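Local coordinates for insect fatty acid binding protein (Manduca sexta, PDB 1MDC) that binds a single fatty acid molecule in the interior of a beta-barrel, as cytosolic lipid-carrying proteins of the calycin superfamily do, at residues T61-V73 with D78-V90. Sequence-based numbering, arbitrary orientation.
Unlike the reference sequence in segment 78-90: Asp78 (reference Glu). With SO4 (sulfate ion), chain B.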
loop_
_atom_site.group_PDB
_atom_site.type_symbol
_atom_site.label_atom_id
_atom_site.label_comp_id
_atom_site.label_asym_id
_atom_site.label_seq_id
_atom_site.Cartn_x
_atom_site.Cartn_y
_atom_site.Cartn_z
ATOM N N THR A 61 5.212 1.483 12.121
ATOM C CA THR A 61 6.436 1.042 11.488
ATOM C C THR A 61 6.480 -0.473 11.526
ATOM O O THR A 61 6.592 -1.038 12.607
ATOM C CB THR A 61 7.676 1.639 12.070
ATOM O OG1 THR A 61 7.618 3.050 11.930
ATOM C CG2 THR A 61 8.869 1.116 11.279
ATOM N N VAL A 62 6.370 -1.138 10.364
ATOM C CA VAL A 62 6.386 -2.600 10.284
ATOM C C VAL A 62 7.606 -3.111 9.502
ATOM O O VAL A 62 8.030 -2.495 8.526
ATOM C CB VAL A 62 5.117 -3.001 9.574
ATOM C CG1 VAL A 62 5.051 -4.501 9.537
ATOM C CG2 VAL A 62 3.971 -2.418 10.403
ATOM N N SER A 63 8.185 -4.236 9.927
ATOM C CA SER A 63 9.363 -4.806 9.260
ATOM C C SER A 63 8.978 -6.078 8.551
ATOM O O SER A 63 8.043 -6.792 8.973
ATOM C CB SER A 63 10.518 -5.245 10.229
ATOM O OG SER A 63 10.874 -4.127 10.976
ATOM N N PHE A 64 9.716 -6.367 7.483
ATOM C CA PHE A 64 9.429 -7.574 6.737
ATOM C C PHE A 64 10.632 -7.962 5.925
ATOM O O PHE A 64 11.546 -7.154 5.787
ATOM C CB PHE A 64 8.236 -7.384 5.677
ATOM C CG PHE A 64 8.407 -6.187 4.793
ATOM C CD1 PHE A 64 9.084 -6.289 3.594
ATOM C CD2 PHE A 64 7.863 -4.951 5.172
ATOM C CE1 PHE A 64 9.258 -5.158 2.763
ATOM C CE2 PHE A 64 8.040 -3.829 4.379
ATOM C CZ PHE A 64 8.751 -3.946 3.166
ATOM N N LYS A 65 10.575 -9.200 5.421
ATOM C CA LYS A 65 11.580 -9.824 4.559
ATOM C C LYS A 65 10.923 -10.064 3.212
ATOM O O LYS A 65 9.777 -10.474 3.164
ATOM C CB LYS A 65 12.207 -11.171 4.939
ATOM C CG LYS A 65 12.708 -11.096 6.360
ATOM C CD LYS A 65 13.549 -12.267 6.849
ATOM C CE LYS A 65 13.918 -12.087 8.322
ATOM N NZ LYS A 65 15.280 -11.628 8.562
ATOM N N SER A 66 11.654 -9.813 2.134
ATOM C CA SER A 66 11.129 -10.026 0.796
ATOM C C SER A 66 10.789 -11.496 0.557
ATOM O O SER A 66 11.588 -12.370 0.831
ATOM C CB SER A 66 12.115 -9.488 -0.239
ATOM O OG SER A 66 11.624 -9.644 -1.550
ATOM N N GLY A 67 9.597 -11.809 0.057
ATOM C CA GLY A 67 9.249 -13.198 -0.197
ATOM C C GLY A 67 8.618 -13.971 0.949
ATOM O O GLY A 67 8.289 -15.145 0.802
ATOM N N VAL A 68 8.438 -13.334 2.093
ATOM C CA VAL A 68 7.860 -14.038 3.227
ATOM C C VAL A 68 6.491 -13.503 3.595
ATOM O O VAL A 68 6.303 -12.335 3.864
ATOM C CB VAL A 68 8.809 -13.926 4.423
ATOM C CG1 VAL A 68 8.222 -14.576 5.681
ATOM C CG2 VAL A 68 10.155 -14.582 4.053
ATOM N N GLU A 69 5.523 -14.377 3.618
ATOM C CA GLU A 69 4.186 -13.942 3.965
ATOM C C GLU A 69 4.024 -13.780 5.463
ATOM O O GLU A 69 4.626 -14.519 6.233
ATOM C CB GLU A 69 3.274 -15.138 3.699
ATOM C CG GLU A 69 3.049 -15.509 2.243
ATOM C CD GLU A 69 1.740 -16.277 2.044
ATOM O OE1 GLU A 69 1.072 -16.600 3.133
ATOM O OE2 GLU A 69 1.359 -16.587 0.965
ATOM N N PHE A 70 3.197 -12.831 5.889
ATOM C CA PHE A 70 2.977 -12.630 7.310
ATOM C C PHE A 70 1.583 -12.069 7.584
ATOM O O PHE A 70 1.001 -11.416 6.719
ATOM C CB PHE A 70 4.016 -11.683 7.865
ATOM C CG PHE A 70 4.104 -10.291 7.255
ATOM C CD1 PHE A 70 4.748 -10.095 6.013
ATOM C CD2 PHE A 70 3.602 -9.171 7.921
ATOM C CE1 PHE A 70 4.846 -8.815 5.485
ATOM C CE2 PHE A 70 3.697 -7.884 7.393
ATOM C CZ PHE A 70 4.348 -7.700 6.159
ATOM N N ASP A 71 1.059 -12.329 8.788
ATOM C CA ASP A 71 -0.237 -11.839 9.199
ATOM C C ASP A 71 -0.060 -10.346 9.386
ATOM O O ASP A 71 0.925 -9.874 9.961
ATOM C CB ASP A 71 -0.672 -12.481 10.507
ATOM C CG ASP A 71 -0.850 -13.951 10.401
ATOM O OD1 ASP A 71 -1.466 -14.377 9.344
ATOM O OD2 ASP A 71 -0.453 -14.671 11.242
ATOM N N ASP A 72 -1.009 -9.579 8.877
ATOM C CA ASP A 72 -0.919 -8.122 8.957
ATOM C C ASP A 72 -2.272 -7.398 9.040
ATOM O O ASP A 72 -3.313 -8.008 8.880
ATOM C CB ASP A 72 -0.213 -7.750 7.598
ATOM C CG ASP A 72 0.415 -6.360 7.366
ATOM O OD1 ASP A 72 0.625 -5.648 8.424
ATOM O OD2 ASP A 72 0.682 -5.972 6.256
ATOM N N VAL A 73 -2.215 -6.092 9.302
ATOM C CA VAL A 73 -3.387 -5.241 9.403
ATOM C C VAL A 73 -3.072 -3.991 8.601
ATOM O O VAL A 73 -2.096 -3.306 8.888
ATOM C CB VAL A 73 -3.703 -4.879 10.833
ATOM C CG1 VAL A 73 -4.961 -4.020 10.785
ATOM C CG2 VAL A 73 -3.934 -6.118 11.685
ATOM N N ASP A 78 -8.063 -3.613 8.370
ATOM C CA ASP A 78 -8.365 -4.845 7.659
ATOM C C ASP A 78 -7.326 -5.919 7.893
ATOM O O ASP A 78 -6.151 -5.651 7.724
ATOM C CB ASP A 78 -8.510 -4.468 6.152
ATOM C CG ASP A 78 -9.488 -3.274 5.999
ATOM O OD1 ASP A 78 -10.714 -3.653 6.150
ATOM O OD2 ASP A 78 -9.195 -2.076 5.799
ATOM N N SER A 79 -7.778 -7.114 8.274
ATOM C CA SER A 79 -6.870 -8.238 8.538
ATOM C C SER A 79 -6.495 -8.938 7.270
ATOM O O SER A 79 -7.361 -9.370 6.542
ATOM C CB SER A 79 -7.497 -9.333 9.430
ATOM O OG SER A 79 -7.881 -8.696 10.661
ATOM N N VAL A 80 -5.217 -9.071 6.988
ATOM C CA VAL A 80 -4.849 -9.771 5.766
ATOM C C VAL A 80 -3.553 -10.563 5.953
ATOM O O VAL A 80 -2.925 -10.537 7.008
ATOM C CB VAL A 80 -4.557 -8.714 4.646
ATOM C CG1 VAL A 80 -5.813 -7.837 4.424
ATOM C CG2 VAL A 80 -3.339 -7.804 5.029
ATOM N N LYS A 81 -3.161 -11.273 4.912
ATOM C CA LYS A 81 -1.929 -12.014 4.887
ATOM C C LYS A 81 -1.159 -11.127 3.874
ATOM O O LYS A 81 -1.642 -10.933 2.752
ATOM C CB LYS A 81 -2.018 -13.392 4.321
ATOM C CG LYS A 81 -0.745 -14.117 4.551
ATOM C CD LYS A 81 -0.696 -14.622 5.972
ATOM C CE LYS A 81 -0.694 -16.127 6.021
ATOM N NZ LYS A 81 -1.066 -16.615 7.332
ATOM N N SER A 82 -0.001 -10.539 4.215
ATOM C CA SER A 82 0.695 -9.691 3.228
ATOM C C SER A 82 1.980 -10.367 2.777
ATOM O O SER A 82 2.539 -11.181 3.505
ATOM C CB SER A 82 1.173 -8.329 3.895
ATOM O OG SER A 82 0.207 -7.359 4.130
ATOM N N MET A 83 2.460 -10.029 1.599
ATOM C CA MET A 83 3.704 -10.579 1.109
ATOM C C MET A 83 4.340 -9.507 0.245
ATOM O O MET A 83 3.742 -9.094 -0.747
ATOM C CB MET A 83 3.619 -11.930 0.349
ATOM C CG MET A 83 4.964 -12.609 0.207
ATOM S SD MET A 83 5.522 -12.304 -1.452
ATOM C CE MET A 83 4.972 -13.780 -2.222
ATOM N N TYR A 84 5.523 -9.019 0.597
ATOM C CA TYR A 84 6.103 -8.020 -0.254
ATOM C C TYR A 84 7.309 -8.647 -0.943
ATOM O O TYR A 84 7.994 -9.462 -0.349
ATOM C CB TYR A 84 6.715 -6.870 0.533
ATOM C CG TYR A 84 5.823 -5.904 1.257
ATOM C CD1 TYR A 84 5.165 -6.294 2.439
ATOM C CD2 TYR A 84 5.655 -4.614 0.751
ATOM C CE1 TYR A 84 4.372 -5.380 3.100
ATOM C CE2 TYR A 84 4.847 -3.709 1.388
ATOM C CZ TYR A 84 4.211 -4.103 2.592
ATOM O OH TYR A 84 3.426 -3.186 3.262
ATOM N N THR A 85 7.545 -8.257 -2.194
ATOM C CA THR A 85 8.660 -8.672 -3.046
ATOM C C THR A 85 9.361 -7.349 -3.336
ATOM O O THR A 85 8.697 -6.445 -3.860
ATOM C CB THR A 85 8.196 -9.219 -4.402
ATOM O OG1 THR A 85 7.611 -10.471 -4.090
ATOM C CG2 THR A 85 9.440 -9.462 -5.205
ATOM N N VAL A 86 10.657 -7.229 -2.967
ATOM C CA VAL A 86 11.481 -6.029 -3.184
ATOM C C VAL A 86 12.421 -6.390 -4.340
ATOM O O VAL A 86 13.182 -7.366 -4.216
ATOM C CB VAL A 86 12.242 -5.648 -1.942
ATOM C CG1 VAL A 86 12.943 -4.362 -2.287
ATOM C CG2 VAL A 86 11.218 -5.343 -0.847
ATOM N N ASP A 87 12.350 -5.656 -5.469
ATOM C CA ASP A 87 13.182 -5.973 -6.630
ATOM C C ASP A 87 13.584 -4.680 -7.245
ATOM O O ASP A 87 12.924 -4.125 -8.121
ATOM C CB ASP A 87 12.393 -6.922 -7.603
ATOM C CG ASP A 87 13.073 -7.543 -8.824
ATOM O OD1 ASP A 87 14.283 -7.150 -9.052
ATOM O OD2 ASP A 87 12.544 -8.321 -9.561
ATOM N N GLY A 88 14.682 -4.198 -6.729
ATOM C CA GLY A 88 15.207 -2.936 -7.202
ATOM C C GLY A 88 14.284 -1.750 -6.840
ATOM O O GLY A 88 13.994 -1.467 -5.686
ATOM N N ASN A 89 13.824 -1.038 -7.861
ATOM C CA ASN A 89 12.959 0.111 -7.653
ATOM C C ASN A 89 11.473 -0.296 -7.654
ATOM O O ASN A 89 10.614 0.561 -7.554
ATOM C CB ASN A 89 13.125 1.202 -8.739
ATOM C CG ASN A 89 12.837 0.517 -10.077
ATOM O OD1 ASN A 89 13.739 -0.144 -10.638
ATOM N ND2 ASN A 89 11.606 0.598 -10.575
ATOM N N VAL A 90 11.173 -1.579 -7.773
ATOM C CA VAL A 90 9.778 -2.024 -7.780
ATOM C C VAL A 90 9.484 -2.863 -6.545
ATOM O O VAL A 90 10.143 -3.884 -6.351
ATOM C CB VAL A 90 9.440 -2.957 -9.000
ATOM C CG1 VAL A 90 7.947 -3.340 -8.973
ATOM C CG2 VAL A 90 9.702 -2.199 -10.264
HETATM S S SO4 B . 2.020 -0.499 1.169
HETATM O O1 SO4 B . 3.353 -1.113 1.180
HETATM O O2 SO4 B . 2.124 0.888 0.767
HETATM O O3 SO4 B . 1.144 -1.162 0.193
HETATM O O4 SO4 B . 1.438 -0.576 2.539
HETATM O O HOH W 1 6.997 -9.923 2.876
HETATM O O HOH W 2 2.173 -3.547 5.423
#
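In the antiparallel beta-barrel of fatty-acid-binding proteins, the 70-74/78-87 hairpin meets the end of strand 60-64 at the gap where no direct strand pairing closes the wall, and here aromatic rings span it. Phe64 and Tyr84 lie face to face, planes 8° apart and centroids 4.1 Å from each other, with Tyr84 CB over Phe64 CE1. Phe70 comes to the edge of the tyrosine ring, its CZ 3.8 Å from Tyr84 CE1, while Ser82 CB packs over the Phe70 face. Phe70 reaches this place because its CG sits between backbone N and carbonyl carbon (chi1 59°). His93 of strand 90-97 also stacks on Tyr84, and O1 of a sulfate, probably from the crystallisation liquor, lies at the phenol edge, near its plane. A leucine in place of Tyr84 would probably leave Phe64 without its stacking partner and water 2 without its phenolic one. The hairpin itself is held by paired backbone bonds between Phe70 and Ser82 and between Asp72 and Val80. On the face away from Phe70 and Ser82, Lys81 NZ meets Asp71 OD1 at 3.0 Å in a salt bridge on the syn side, 29° out of the carboxylate plane. The two central residues of the type II turn from Lys65 to Val68 are fastened to the long strand: Gly67 N donates to Tyr84 O, and Ser66 OG accepts from Val86 N in a nearly straight bond. Toward the interior, Ser82 OG gives its proton to the anti lone pair of Asp72 OD2 at 2.6 Å, and water 2 links that same oxygen to Tyr84 OH.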